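Local coordinates for C-type lectin domain family 4, member b1 (Mus musculus, PDB 6LKR), which is a calcium-binding C-type lectin receptor of the innate immune system that probably recognises carbohydrate, such as that of pathogen-derived phosphoglycolipids, at residues K7-F12 and C129-I134; A63-L68 and L123-V128; T71-W76 and S97-K102; C103-Y108 and G115-S120. One frame throughout, in Å; residues are numbered along the deposited sequence. Where two conformers were deposited one is given.

Interaction 1 of 4, residues K7-F12 and C129-I134; sequences KDWKLF and CQMKKI
The indole of Trp9 and the side chain of Met131 cross at about a right angle, and Trp9 is the residue most covered in the contact between residues 7-12 and 129-134. Met131 starts with CG in the crowded position between backbone N and carbonyl carbon (chi1 60°) and bends again at chi3, which folds its methyl over one face of the indole. Met131 CE comes within 3.7 Å of Trp9 CH2 and lies 4.1 Å from the centroid of the Trp9 six-membered ring, a CH-pi contact. Met131 SD follows at 4.6 Å from the same Trp9 centroid, making this a Met-aromatic pair. Trp9 CG stands anti to its own carbonyl carbon (chi1 -70°), so the outer corner of the benzo ring meets the strand: Trp9 CH2 is 4.0 Å from Cys129 CB, and Gln130 CA lies at the ring edge. Cys129 and Met131 serve because alternate residues of a strand share a side; Gln130 between them turns the other way and bonds to Val44. Further along, Leu11 CD1 grazes Lys133 CD, 4.2 Å away. Strand 15-18 lies between strands 10-12 and 126-132, pairing with each, and gives Trp9 further packing at Cys16 and Leu18. The contact joins the N-terminal hairpin of a long-form C-type lectin domain, which has its own disulfide, Cys5-Cys16, to the last strand. It rests on dispersion between a large polarisable ring, a thioether and a disulfide-bonded cysteine, a chemistry that asks for close fit but little directional precision.

Interaction 2 of 4, residues A63-L68 and L123-V128; sequences AYFIGL and LKQKSV
One face of the Phe65 ring is crossed by the aliphatic part of Gln125, the two side chains roughly perpendicular. Gln125 CG lies 3.8 Å from the Phe65 ring centroid, a CH-pi contact, and the bend at chi2 (-71°) stands the amide nearly perpendicular to the ring and brings Gln125 OE1 to 3.7 Å from Ala63 CB. Glutamine suits the place because it can lay its methylenes on the ring while its amide faces elsewhere. At the ring's edge, and in its plane, Phe65 CZ approaches Leu123 O to 3.2 Å; this carbonyl, buried and without a hydrogen-bonding partner, faces the weakly positive rim of the aromatic. On the sheet face of Tyr64 and Lys126 the two side chains run side by side, Tyr64 CD2 resting 3.5 Å from Lys126 CB, and Val128 CG2 packs on Tyr64 CB at 3.8 Å. The backbone sets this register: Phe65 N gives a fairly straight bond of 2.9 Å to Lys126 O, arriving from above the carbonyl plane, while Lys126 N reaches Ala63 O at 3.2 Å in a weak one. Such is the parallel pairing of strands 64-70 and 126-132 in the C-type lectin fold. Just past it, an inverse gamma turn centred on Gly67 swings the chain round a corner. Further out, Trp28 meets Phe65 edge-to-face, and Ile119 and Thr105 pack on both Phe65 and Gln125. The polar ends of the side-by-side pair are held beyond the contact, Tyr64 OH by the backbone N of Asp59 and Lys126 NZ by the carbonyl of Ser24.

Interaction 3 of 4, residues T71-W76 and S97-K102; sequences TGHRQW and SSDNEK. With CA (calcium ion), chain D.
The calcium site of the C-type lectin domain lies in its long loop region, and residues 71-76 and 97-102 are two loops joined by a network of charges at its flank. Arg74 is central. Bends at chi2 and chi3 curl its side chain back so that the guanidinium is sandwiched, with Trp76 CZ2 over the centre of one face and Asp99 CA toward the rim of the opposite one. Arg74 NH2 donates 2.8 Å to Glu101 O, nearly in the guanidinium plane, and Arg74 NE forms a salt bridge of 3.3 Å with Asp99 OD1. The other carboxylate oxygen, Asp99 OD2, takes a 2.7 Å bond from His73 ND1 on its syn lone pair, close to the imidazole plane. Aspartate suits this place because one short side chain can serve the guanidinium with one oxygen and the imidazole N-H with the other. Lys102 doubles back at chi2, and its ammonium is gripped from several sides: Lys102 NZ lies 2.7 Å from Gly72 O, also donates to Asp99 O and makes a salt bridge with Asp99 OD1. Arg74 NH2 and Lys102 NZ are 4.3 Å apart, a closeness probably made tolerable by Asp99 and by Asp70, which pairs with both. The type I turn from Ser98 to Glu101 brings two calcium ligands together: Ser97 OG and Glu101 OE2 each lie 2.5 Å from the ion. Glu95-Pro96-Ser97 stands where mannose-type lectins carry Glu-Pro-Asn, and the arrangement is that of the principal calcium and sugar site of C-type lectins.

Interaction 4 of 4, residues C103-Y108 and G115-S120; sequences CVTVYY and GWNDIS. With CA (calcium ion), chain D.
Strands 103-108 and 115-119 run antiparallel at 145°, 4.5 Å apart at closest approach of their axes, with six backbone bonds in the hydrogen-bonded pairs Cys103-Ile119, Thr105-Asn117 and Tyr107-Gly115. On the face of Thr105 and Ile119 those two beta-branched side chains cross at about a right angle; Thr105 CG2 and Ile119 CD1 are only 3.3 Å apart, tighter than ordinary van der Waals contact. Beside them Tyr107 brings its ring edge to Asn117, CE1 to CB 3.8 Å. The face of Val104, Val106 and Trp116 also carries Asp118, whose end leads away to the calcium; its apolar members touch where Val104 CG1 meets Trp116 CB, and Val106 CG2 meets the indole edge, 3.9 Å from Trp116 CD1. Trp116-Asn117-Asp118 is the WND motif of C-type lectins, and its last two residues bind calcium. Asp118 does so twice, with OD1 at 2.3 Å and its backbone O at 2.4 Å from the ion, because CG in the crowded position between N and carbonyl carbon (chi1 62°) swings the carboxylate back to the chain; Arg74 takes Asp118 OD2 in a salt bridge. Cys103 is disulfide-bonded to Cys121 just beyond the hairpin. Strand 64-70 pairs with 103-109 on its other edge, its Ile66 touching Val104 and Val106, while Gln51 of helix 48-56 accepts from Trp116 NE1 and packs on Val106.

In the fold
The four contacts run across the domain from its N-terminal hairpin to its calcium. Interactions 1 and 2 follow each other along strand 126-132, their centres 18 Å apart. Interaction 2 adjoins interaction 4 through strands 64-70 and 103-109, with Tyr64 O 2.7 Å from Val106 N in a probable hydrogen bond. Interactions 3 and 4 build the calcium site together with Glu95: both supply ligands and share the two bound waters, and Arg74 NH1 forms a salt bridge of 2.8 Å with Asp118 OD2, a second-shell hold on a metal ligand. Interaction 1 lies on the opposite side of the chain's centre, about 29 Å from interaction 3 between centres.

Interaction 1 of 4, residues K7-F12 and C129-I134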
# COMPACT_ATOMS: atom_id res chain seq x y z
N LYS A 7 2.33 21.78 -7.13
CA LYS A 7 2.32 23.03 -6.34
C LYS A 7 1.26 22.92 -5.23
O LYS A 7 0.14 22.50 -5.53
CB LYS A 7 2.01 24.24 -7.24
CG LYS A 7 1.89 25.56 -6.50
CD LYS A 7 1.39 26.72 -7.35
CE LYS A 7 0.62 27.74 -6.54
NZ LYS A 7 0.56 29.06 -7.22
N ASP A 8 1.62 23.34 -4.01
CA ASP A 8 0.76 23.45 -2.79
C ASP A 8 0.54 22.07 -2.15
O ASP A 8 0.01 22.06 -1.02
CB ASP A 8 -0.60 24.11 -3.04
CG ASP A 8 -0.52 25.53 -3.56
OD1 ASP A 8 0.51 26.20 -3.30
OD2 ASP A 8 -1.48 25.95 -4.23
N TRP A 9 0.94 20.98 -2.79
CA TRP A 9 0.91 19.62 -2.17
C TRP A 9 2.07 19.51 -1.18
O TRP A 9 3.09 20.21 -1.35
CB TRP A 9 0.97 18.52 -3.23
CG TRP A 9 -0.28 18.42 -4.05
CD1 TRP A 9 -0.75 19.33 -4.95
CD2 TRP A 9 -1.21 17.32 -4.07
NE1 TRP A 9 -1.91 18.88 -5.52
CE2 TRP A 9 -2.22 17.65 -4.99
CE3 TRP A 9 -1.30 16.10 -3.38
CZ2 TRP A 9 -3.30 16.81 -5.25
CZ3 TRP A 9 -2.36 15.26 -3.64
CH2 TRP A 9 -3.35 15.61 -4.57
N LYS A 10 1.92 18.65 -0.18
CA LYS A 10 2.90 18.49 0.93
C LYS A 10 3.51 17.10 0.84
O LYS A 10 2.74 16.13 0.70
CB LYS A 10 2.18 18.76 2.25
CG LYS A 10 1.73 20.20 2.41
CD LYS A 10 0.84 20.41 3.61
CE LYS A 10 0.37 21.84 3.76
NZ LYS A 10 1.52 22.78 3.82
N LEU A 11 4.84 17.02 0.92
CA LEU A 11 5.62 15.77 0.74
C LEU A 11 5.70 15.01 2.06
O LEU A 11 6.10 15.61 3.07
CB LEU A 11 7.01 16.13 0.23
CG LEU A 11 8.01 14.97 0.14
CD1 LEU A 11 7.59 13.97 -0.93
CD2 LEU A 11 9.41 15.50 -0.16
N PHE A 12 5.41 13.72 2.06
CA PHE A 12 5.79 12.81 3.17
C PHE A 12 6.04 11.41 2.63
O PHE A 12 5.17 10.85 1.96
CB PHE A 12 4.74 12.78 4.28
CG PHE A 12 5.22 11.96 5.45
CD1 PHE A 12 6.14 12.49 6.35
CD2 PHE A 12 4.84 10.64 5.60
CE1 PHE A 12 6.63 11.73 7.39
CE2 PHE A 12 5.34 9.87 6.64
CZ PHE A 12 6.23 10.42 7.54
N CYS A 129 -6.44 14.15 0.17
CA CYS A 129 -6.04 13.36 -1.01
C CYS A 129 -4.55 13.05 -0.92
O CYS A 129 -3.80 13.83 -0.29
CB CYS A 129 -6.31 14.09 -2.32
SG CYS A 129 -8.01 14.67 -2.54
N GLN A 130 -4.14 11.98 -1.58
CA GLN A 130 -2.72 11.61 -1.69
C GLN A 130 -2.48 11.10 -3.11
O GLN A 130 -3.41 10.54 -3.71
CB GLN A 130 -2.32 10.59 -0.62
CG GLN A 130 -2.56 9.15 -0.99
CD GLN A 130 -2.08 8.19 0.07
OE1 GLN A 130 -2.39 8.34 1.24
NE2 GLN A 130 -1.30 7.20 -0.34
N MET A 131 -1.26 11.31 -3.60
CA MET A 131 -0.76 10.67 -4.83
C MET A 131 0.71 10.30 -4.62
O MET A 131 1.32 10.82 -3.67
CB MET A 131 -0.88 11.63 -6.02
CG MET A 131 -0.11 12.92 -5.84
SD MET A 131 -0.04 13.90 -7.37
CE MET A 131 -1.78 14.20 -7.65
N LYS A 132 1.24 9.43 -5.46
CA LYS A 132 2.68 9.09 -5.49
C LYS A 132 3.46 10.34 -5.94
O LYS A 132 2.93 11.09 -6.77
CB LYS A 132 2.92 7.88 -6.39
CG LYS A 132 2.33 6.58 -5.84
CD LYS A 132 2.13 5.52 -6.89
CE LYS A 132 1.30 4.35 -6.40
NZ LYS A 132 2.15 3.28 -5.83
N LYS A 133 4.63 10.57 -5.34
CA LYS A 133 5.58 11.66 -5.71
C LYS A 133 6.23 11.31 -7.05
O LYS A 133 6.06 10.15 -7.49
CB LYS A 133 6.65 11.82 -4.63
CG LYS A 133 7.73 10.74 -4.62
CD LYS A 133 8.79 10.92 -3.55
CE LYS A 133 10.04 10.09 -3.81
NZ LYS A 133 9.72 8.66 -4.06
N ILE A 134 6.95 12.25 -7.65
CA ILE A 134 7.75 12.06 -8.90
C ILE A 134 9.24 12.08 -8.52
O ILE A 134 9.81 13.10 -8.13
CB ILE A 134 7.39 13.11 -9.97
CG1 ILE A 134 5.96 12.94 -10.48
CG2 ILE A 134 8.39 13.10 -11.11
CD1 ILE A 134 4.89 13.58 -9.61

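Interaction 2 of 4, residues A63-L68 and L123-V128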
# COMPACT_ATOMS: atom_id res chain seq x y z
N ALA A 63 -13.76 17.38 10.53
CA ALA A 63 -13.70 15.92 10.27
C ALA A 63 -13.40 15.72 8.78
O ALA A 63 -13.88 16.52 7.96
CB ALA A 63 -14.98 15.25 10.67
N TYR A 64 -12.60 14.72 8.45
CA TYR A 64 -12.13 14.51 7.06
C TYR A 64 -12.33 13.06 6.65
O TYR A 64 -11.86 12.17 7.38
CB TYR A 64 -10.65 14.87 6.92
CG TYR A 64 -10.31 16.29 7.28
CD1 TYR A 64 -10.22 16.68 8.60
CD2 TYR A 64 -10.03 17.22 6.29
CE1 TYR A 64 -9.88 17.98 8.94
CE2 TYR A 64 -9.68 18.52 6.61
CZ TYR A 64 -9.61 18.90 7.94
OH TYR A 64 -9.25 20.16 8.30
N PHE A 65 -12.97 12.86 5.51
CA PHE A 65 -13.04 11.53 4.87
C PHE A 65 -11.62 11.04 4.55
O PHE A 65 -10.78 11.80 4.03
CB PHE A 65 -13.91 11.58 3.61
CG PHE A 65 -15.39 11.47 3.87
CD1 PHE A 65 -15.89 10.46 4.67
CD2 PHE A 65 -16.27 12.37 3.30
CE1 PHE A 65 -17.25 10.35 4.89
CE2 PHE A 65 -17.64 12.27 3.54
CZ PHE A 65 -18.12 11.25 4.33
N ILE A 66 -11.37 9.77 4.87
CA ILE A 66 -10.16 9.01 4.43
C ILE A 66 -10.61 7.93 3.45
O ILE A 66 -11.84 7.69 3.33
CB ILE A 66 -9.39 8.45 5.64
CG1 ILE A 66 -10.14 7.32 6.34
CG2 ILE A 66 -9.06 9.57 6.61
CD1 ILE A 66 -9.31 6.59 7.36
N GLY A 67 -9.66 7.32 2.74
CA GLY A 67 -9.92 6.40 1.62
C GLY A 67 -10.16 4.98 2.11
O GLY A 67 -9.64 4.04 1.49
N LEU A 68 -10.98 4.82 3.15
CA LEU A 68 -11.32 3.51 3.74
C LEU A 68 -12.84 3.35 3.68
O LEU A 68 -13.56 4.28 4.09
CB LEU A 68 -10.82 3.44 5.18
CG LEU A 68 -10.86 2.04 5.82
CD1 LEU A 68 -9.90 1.09 5.13
CD2 LEU A 68 -10.52 2.11 7.30
N LEU A 123 -23.18 11.63 4.44
CA LEU A 123 -22.88 12.85 5.23
C LEU A 123 -21.74 13.60 4.54
O LEU A 123 -20.84 12.94 3.99
CB LEU A 123 -22.50 12.48 6.67
CG LEU A 123 -23.61 11.84 7.50
CD1 LEU A 123 -23.12 11.58 8.92
CD2 LEU A 123 -24.86 12.70 7.51
N LYS A 124 -21.83 14.93 4.50
CA LYS A 124 -20.81 15.77 3.84
C LYS A 124 -19.70 16.05 4.86
O LYS A 124 -20.01 16.43 6.00
CB LYS A 124 -21.45 17.05 3.28
CG LYS A 124 -22.48 16.79 2.19
CD LYS A 124 -23.47 17.92 1.98
CE LYS A 124 -23.15 18.80 0.79
NZ LYS A 124 -24.38 19.31 0.14
N GLN A 125 -18.45 15.81 4.47
CA GLN A 125 -17.28 16.14 5.32
C GLN A 125 -16.21 16.77 4.44
O GLN A 125 -16.36 16.78 3.19
CB GLN A 125 -16.70 14.89 6.00
CG GLN A 125 -17.73 13.98 6.66
CD GLN A 125 -18.36 14.55 7.90
OE1 GLN A 125 -17.89 15.53 8.47
NE2 GLN A 125 -19.46 13.95 8.33
N LYS A 126 -15.15 17.27 5.07
CA LYS A 126 -13.90 17.66 4.38
C LYS A 126 -13.21 16.37 3.93
O LYS A 126 -13.77 15.28 4.16
CB LYS A 126 -13.07 18.53 5.31
CG LYS A 126 -13.82 19.74 5.87
CD LYS A 126 -12.93 20.88 6.31
CE LYS A 126 -13.69 22.17 6.57
NZ LYS A 126 -14.21 22.76 5.31
N SER A 127 -12.05 16.47 3.29
CA SER A 127 -11.32 15.28 2.83
C SER A 127 -9.84 15.61 2.71
O SER A 127 -9.49 16.80 2.82
CB SER A 127 -11.89 14.78 1.52
OG SER A 127 -11.97 15.84 0.57
N VAL A 128 -9.03 14.58 2.52
CA VAL A 128 -7.56 14.69 2.28
C VAL A 128 -7.20 13.70 1.16
O VAL A 128 -7.67 12.54 1.24
CB VAL A 128 -6.72 14.39 3.54
CG1 VAL A 128 -5.40 15.14 3.50
CG2 VAL A 128 -7.47 14.70 4.83

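Interaction 3 of 4, residues T71-W76 and S97-K102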
# COMPACT_ATOMS: atom_id res chain seq x y z
N THR A 71 -16.69 -2.79 2.31
CA THR A 71 -17.13 -3.50 1.09
C THR A 71 -18.15 -4.58 1.46
O THR A 71 -18.75 -5.15 0.55
CB THR A 71 -15.91 -4.08 0.35
OG1 THR A 71 -15.37 -5.16 1.10
CG2 THR A 71 -14.81 -3.07 0.13
N GLY A 72 -18.35 -4.85 2.75
CA GLY A 72 -19.30 -5.89 3.20
C GLY A 72 -19.80 -5.64 4.61
O GLY A 72 -20.68 -4.77 4.81
N HIS A 73 -19.25 -6.38 5.57
CA HIS A 73 -19.58 -6.31 7.01
C HIS A 73 -18.28 -6.17 7.79
O HIS A 73 -17.69 -7.19 8.18
CB HIS A 73 -20.41 -7.53 7.40
CG HIS A 73 -21.58 -7.66 6.51
ND1 HIS A 73 -22.60 -6.72 6.52
CD2 HIS A 73 -21.86 -8.52 5.51
CE1 HIS A 73 -23.49 -7.03 5.61
NE2 HIS A 73 -23.06 -8.14 4.97
N ARG A 74 -17.83 -4.92 7.96
CA ARG A 74 -16.52 -4.58 8.58
C ARG A 74 -15.41 -5.13 7.68
O ARG A 74 -14.33 -5.43 8.21
CB ARG A 74 -16.43 -5.12 10.01
CG ARG A 74 -17.67 -4.91 10.86
CD ARG A 74 -18.00 -3.46 11.21
NE ARG A 74 -18.58 -2.73 10.09
CZ ARG A 74 -18.92 -1.45 10.12
NH1 ARG A 74 -18.81 -0.74 11.23
NH2 ARG A 74 -19.40 -0.87 9.02
N GLN A 75 -15.67 -5.29 6.38
CA GLN A 75 -14.66 -5.72 5.38
C GLN A 75 -14.05 -4.45 4.77
O GLN A 75 -14.32 -4.13 3.59
CB GLN A 75 -15.31 -6.70 4.41
CG GLN A 75 -15.73 -7.98 5.11
CD GLN A 75 -16.68 -8.84 4.32
OE1 GLN A 75 -17.89 -8.77 4.49
NE2 GLN A 75 -16.11 -9.65 3.44
N TRP A 76 -13.27 -3.74 5.59
CA TRP A 76 -12.62 -2.45 5.27
C TRP A 76 -11.66 -2.64 4.10
O TRP A 76 -10.86 -3.59 4.12
CB TRP A 76 -11.94 -1.86 6.51
CG TRP A 76 -12.87 -1.72 7.66
CD1 TRP A 76 -12.91 -2.48 8.80
CD2 TRP A 76 -13.97 -0.80 7.77
NE1 TRP A 76 -13.94 -2.08 9.61
CE2 TRP A 76 -14.60 -1.04 9.01
CE3 TRP A 76 -14.46 0.24 6.96
CZ2 TRP A 76 -15.70 -0.31 9.44
CZ3 TRP A 76 -15.54 0.97 7.39
CH2 TRP A 76 -16.16 0.70 8.61
N SER A 97 -18.58 1.56 14.97
CA SER A 97 -19.77 1.51 15.85
C SER A 97 -20.99 0.88 15.16
O SER A 97 -21.85 0.38 15.89
CB SER A 97 -20.08 2.89 16.37
OG SER A 97 -20.49 3.76 15.33
N SER A 98 -21.08 0.88 13.83
CA SER A 98 -22.34 0.45 13.15
C SER A 98 -22.08 -0.12 11.75
O SER A 98 -21.45 0.55 10.92
CB SER A 98 -23.31 1.58 13.07
OG SER A 98 -24.43 1.21 12.28
N ASP A 99 -22.68 -1.28 11.46
CA ASP A 99 -22.60 -1.90 10.12
C ASP A 99 -23.33 -1.04 9.08
O ASP A 99 -23.08 -1.27 7.90
CB ASP A 99 -23.12 -3.34 10.10
CG ASP A 99 -22.53 -4.13 8.94
OD1 ASP A 99 -21.31 -4.01 8.71
OD2 ASP A 99 -23.30 -4.85 8.27
N ASN A 100 -24.17 -0.08 9.48
CA ASN A 100 -24.85 0.82 8.51
C ASN A 100 -23.91 1.97 8.11
O ASN A 100 -24.24 2.66 7.14
CB ASN A 100 -26.20 1.33 9.02
CG ASN A 100 -27.36 0.65 8.32
OD1 ASN A 100 -27.24 0.23 7.17
ND2 ASN A 100 -28.49 0.52 9.01
N GLU A 101 -22.80 2.15 8.82
CA GLU A 101 -21.80 3.21 8.53
C GLU A 101 -20.66 2.59 7.71
O GLU A 101 -19.87 1.82 8.30
CB GLU A 101 -21.32 3.85 9.83
CG GLU A 101 -22.42 4.57 10.57
CD GLU A 101 -21.99 5.24 11.86
OE1 GLU A 101 -22.53 6.31 12.16
OE2 GLU A 101 -21.11 4.69 12.56
N LYS A 102 -20.59 2.90 6.42
CA LYS A 102 -19.71 2.18 5.46
C LYS A 102 -18.47 3.01 5.07
O LYS A 102 -17.58 2.45 4.43
CB LYS A 102 -20.51 1.78 4.22
CG LYS A 102 -21.66 0.81 4.50
CD LYS A 102 -21.20 -0.50 5.10
CE LYS A 102 -22.26 -1.58 5.08
NZ LYS A 102 -21.89 -2.71 5.97
CA CA D . -19.31 5.47 14.01
O HOH W 1 -20.73 7.28 14.12
O HOH W 2 -19.91 6.74 16.24

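Interaction 4 of 4, residues C103-Y108 and G115-S120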
# COMPACT_ATOMS: atom_id res chain seq x y z
N CYS A 103 -18.41 4.29 5.46
CA CYS A 103 -17.29 5.20 5.12
C CYS A 103 -16.63 5.67 6.42
O CYS A 103 -17.20 5.45 7.51
CB CYS A 103 -17.75 6.37 4.27
SG CYS A 103 -18.24 5.84 2.60
N VAL A 104 -15.43 6.24 6.30
CA VAL A 104 -14.54 6.49 7.47
C VAL A 104 -14.05 7.93 7.42
O VAL A 104 -13.62 8.39 6.34
CB VAL A 104 -13.39 5.48 7.54
CG1 VAL A 104 -12.49 5.70 8.74
CG2 VAL A 104 -13.93 4.05 7.56
N THR A 105 -14.14 8.61 8.56
CA THR A 105 -13.57 9.96 8.75
C THR A 105 -12.49 9.91 9.82
O THR A 105 -12.50 8.96 10.64
CB THR A 105 -14.62 10.99 9.17
OG1 THR A 105 -15.32 10.48 10.31
CG2 THR A 105 -15.57 11.32 8.05
N VAL A 106 -11.60 10.89 9.79
CA VAL A 106 -10.60 11.09 10.86
C VAL A 106 -10.98 12.43 11.49
O VAL A 106 -11.28 13.38 10.75
CB VAL A 106 -9.16 11.02 10.34
CG1 VAL A 106 -8.88 12.07 9.28
CG2 VAL A 106 -8.15 11.11 11.48
N TYR A 107 -11.02 12.49 12.82
CA TYR A 107 -11.39 13.72 13.55
C TYR A 107 -10.71 13.70 14.92
O TYR A 107 -10.20 12.66 15.36
CB TYR A 107 -12.91 13.87 13.63
CG TYR A 107 -13.59 13.15 14.77
CD1 TYR A 107 -13.97 11.83 14.67
CD2 TYR A 107 -13.89 13.83 15.94
CE1 TYR A 107 -14.61 11.18 15.71
CE2 TYR A 107 -14.52 13.20 17.00
CZ TYR A 107 -14.89 11.87 16.88
OH TYR A 107 -15.51 11.25 17.93
N TYR A 108 -10.69 14.87 15.55
CA TYR A 108 -9.94 15.13 16.80
C TYR A 108 -10.92 15.09 17.98
O TYR A 108 -11.91 15.82 17.92
CB TYR A 108 -9.23 16.48 16.68
CG TYR A 108 -8.31 16.79 17.83
CD1 TYR A 108 -6.99 16.40 17.80
CD2 TYR A 108 -8.77 17.49 18.94
CE1 TYR A 108 -6.13 16.70 18.85
CE2 TYR A 108 -7.92 17.78 20.00
CZ TYR A 108 -6.60 17.39 19.95
OH TYR A 108 -5.76 17.68 20.98
N GLY A 115 -8.35 10.29 15.52
CA GLY A 115 -8.76 8.89 15.39
C GLY A 115 -9.81 8.75 14.31
O GLY A 115 -10.37 9.79 13.87
N TRP A 116 -10.08 7.52 13.90
CA TRP A 116 -11.04 7.21 12.82
C TRP A 116 -12.42 6.91 13.42
O TRP A 116 -12.50 6.34 14.53
CB TRP A 116 -10.59 6.02 11.98
CG TRP A 116 -9.23 6.10 11.38
CD1 TRP A 116 -8.42 7.19 11.22
CD2 TRP A 116 -8.53 4.99 10.82
NE1 TRP A 116 -7.25 6.81 10.60
CE2 TRP A 116 -7.30 5.47 10.34
CE3 TRP A 116 -8.84 3.63 10.66
CZ2 TRP A 116 -6.37 4.64 9.72
CZ3 TRP A 116 -7.92 2.81 10.06
CH2 TRP A 116 -6.70 3.31 9.59
N ASN A 117 -13.45 7.21 12.64
CA ASN A 117 -14.88 6.99 12.97
C ASN A 117 -15.55 6.48 11.70
O ASN A 117 -15.37 7.12 10.64
CB ASN A 117 -15.50 8.29 13.48
CG ASN A 117 -16.99 8.19 13.75
OD1 ASN A 117 -17.49 7.16 14.18
ND2 ASN A 117 -17.69 9.29 13.54
N ASP A 118 -16.31 5.38 11.80
CA ASP A 118 -17.21 4.98 10.69
C ASP A 118 -18.41 5.94 10.73
O ASP A 118 -18.88 6.29 11.82
CB ASP A 118 -17.57 3.49 10.74
CG ASP A 118 -18.31 3.05 11.99
OD1 ASP A 118 -18.20 3.74 13.04
OD2 ASP A 118 -18.99 2.02 11.90
N ILE A 119 -18.81 6.46 9.57
CA ILE A 119 -19.99 7.36 9.44
C ILE A 119 -20.71 7.00 8.14
O ILE A 119 -20.13 6.27 7.32
CB ILE A 119 -19.63 8.85 9.46
CG1 ILE A 119 -18.74 9.26 8.28
CG2 ILE A 119 -19.02 9.26 10.79
CD1 ILE A 119 -18.78 10.75 8.01
N SER A 120 -21.92 7.53 7.97
CA SER A 120 -22.70 7.40 6.72
C SER A 120 -21.92 8.05 5.56
O SER A 120 -21.43 9.17 5.72
CB SER A 120 -24.07 8.02 6.86
OG SER A 120 -24.56 8.43 5.60
CA CA D . -19.31 5.47 14.01
O HOH W 2 -19.91 6.74 16.24
O HOH W 1 -20.73 7.28 14.12